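Local structure of neurotoxin (Clostridium botulinum, 1ZB7) at residues 117-122 with 129-134. The protein acts as a zinc endopeptidase that enters the host cytosol and cleaves synaptobrevins, cutting VAMP2 at an Ala-Ala bond. Numbering follows the deposited sequence.
Sequences PYLGNA and FAANVA
Leu119 and Tyr118 meet Phe129 and Ala130 in a buried loop-to-loop contact of the M27 zinc-protease fold, where the loop after helix 103-114 runs beside the one leading into strand 137-142. An inverse gamma turn centred on Leu119, closed by a weak Gly120 N to Tyr118 O bond, presents the leucine carbonyl to the other segment. Ala130 N donates to Leu119 O at 2.9 Å, nearly straight at 170° but from well above the carbonyl plane, and Phe129 CA-H approaches the same oxygen. Beside this bond the aromatic pair is an offset edge-to-face stack: the edge of Phe129 is directed at the face of Tyr118, with ring planes at 68° and centroids 5.5 Å apart. The tyrosine ring reaches Phe129 because chi1 of -170° turns CG away from the backbone N, and Tyr118 CZ lies 3.7 Å from Phe129 CE1. Leu303 of helix 282-303 touches both rings, while helix 316-327 meets Phe129 through Tyr319 and Tyr118 through Tyr323. Leu119 CB and CD1 meet CB and CG of Phe129, the two side chains crossing at a slant, with Leu119 CB 3.9 Å from Phe129 CB. Farther along, Asn121, whose amide is hydrogen-bonded to Ser123 and Asn135, places ND2 4.0 Å from Val133 CG2.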
# COMPACT_ATOMS: atom_id res chain seq x y z
N PRO A 117 -10.10 -25.64 -18.55
CA PRO A 117 -8.65 -25.68 -18.79
C PRO A 117 -8.30 -26.39 -20.11
O PRO A 117 -9.03 -27.30 -20.57
CB PRO A 117 -8.08 -26.43 -17.57
CG PRO A 117 -9.27 -26.72 -16.69
CD PRO A 117 -10.49 -26.18 -17.25
N TYR A 118 -7.25 -25.91 -20.76
CA TYR A 118 -6.66 -26.56 -21.87
C TYR A 118 -6.20 -27.96 -21.47
O TYR A 118 -5.66 -28.19 -20.38
CB TYR A 118 -5.54 -25.69 -22.43
CG TYR A 118 -4.98 -26.18 -23.78
CD1 TYR A 118 -5.55 -25.73 -24.97
CD2 TYR A 118 -3.92 -27.08 -23.84
CE1 TYR A 118 -5.04 -26.17 -26.24
CE2 TYR A 118 -3.41 -27.54 -25.13
CZ TYR A 118 -4.01 -27.07 -26.30
OH TYR A 118 -3.62 -27.49 -27.55
N LEU A 119 -6.45 -28.93 -22.35
CA LEU A 119 -5.91 -30.32 -22.23
C LEU A 119 -4.39 -30.43 -22.46
O LEU A 119 -3.92 -30.96 -23.44
CB LEU A 119 -6.68 -31.26 -23.13
CG LEU A 119 -8.19 -31.19 -23.06
CD1 LEU A 119 -8.80 -32.22 -23.89
CD2 LEU A 119 -8.76 -31.33 -21.59
N GLY A 120 -3.61 -29.89 -21.54
CA GLY A 120 -2.17 -29.95 -21.62
C GLY A 120 -1.52 -28.85 -20.80
O GLY A 120 -2.17 -28.12 -20.12
N ASN A 121 -0.21 -28.72 -20.93
CA ASN A 121 0.60 -27.71 -20.23
C ASN A 121 1.92 -27.68 -20.96
O ASN A 121 2.07 -28.38 -21.90
CB ASN A 121 0.82 -28.01 -18.74
CG ASN A 121 1.30 -29.42 -18.46
OD1 ASN A 121 2.30 -29.85 -18.97
ND2 ASN A 121 0.61 -30.11 -17.56
N ALA A 122 2.84 -26.83 -20.52
CA ALA A 122 4.15 -26.63 -21.16
C ALA A 122 4.87 -27.90 -21.46
O ALA A 122 5.63 -27.94 -22.37
CB ALA A 122 5.07 -25.73 -20.25
N PHE A 129 -3.56 -33.29 -27.29
CA PHE A 129 -4.31 -33.10 -26.19
C PHE A 129 -3.93 -34.22 -25.15
O PHE A 129 -3.76 -35.41 -25.53
CB PHE A 129 -5.81 -33.12 -26.44
CG PHE A 129 -6.38 -31.87 -27.19
CD1 PHE A 129 -5.92 -30.58 -26.92
CD2 PHE A 129 -7.45 -32.01 -28.06
CE1 PHE A 129 -6.53 -29.46 -27.52
CE2 PHE A 129 -8.05 -30.90 -28.63
CZ PHE A 129 -7.59 -29.67 -28.46
N ALA A 130 -3.81 -33.81 -23.90
CA ALA A 130 -3.48 -34.68 -22.78
C ALA A 130 -4.44 -34.28 -21.62
O ALA A 130 -4.28 -33.26 -21.03
CB ALA A 130 -1.97 -34.48 -22.37
N ALA A 131 -5.47 -35.07 -21.38
CA ALA A 131 -6.41 -34.87 -20.27
C ALA A 131 -5.88 -35.40 -18.96
O ALA A 131 -6.31 -35.00 -17.90
CB ALA A 131 -7.72 -35.53 -20.60
N ASN A 132 -4.93 -36.31 -19.04
CA ASN A 132 -4.50 -37.04 -17.89
C ASN A 132 -3.38 -36.32 -17.18
O ASN A 132 -2.34 -36.95 -16.90
CB ASN A 132 -3.99 -38.39 -18.33
CG ASN A 132 -2.81 -38.25 -19.32
OD1 ASN A 132 -2.97 -38.23 -20.62
ND2 ASN A 132 -1.59 -38.11 -18.73
N VAL A 133 -3.51 -35.01 -17.00
CA VAL A 133 -2.48 -34.23 -16.35
C VAL A 133 -3.10 -33.45 -15.19
O VAL A 133 -4.30 -33.15 -15.21
CB VAL A 133 -1.77 -33.29 -17.31
CG1 VAL A 133 -0.97 -34.10 -18.33
CG2 VAL A 133 -2.72 -32.29 -17.95
N ALA A 134 -2.23 -33.05 -14.25
CA ALA A 134 -2.67 -32.61 -12.92
C ALA A 134 -3.38 -31.28 -12.97
O ALA A 134 -4.27 -31.06 -12.14
CB ALA A 134 -1.47 -32.55 -11.96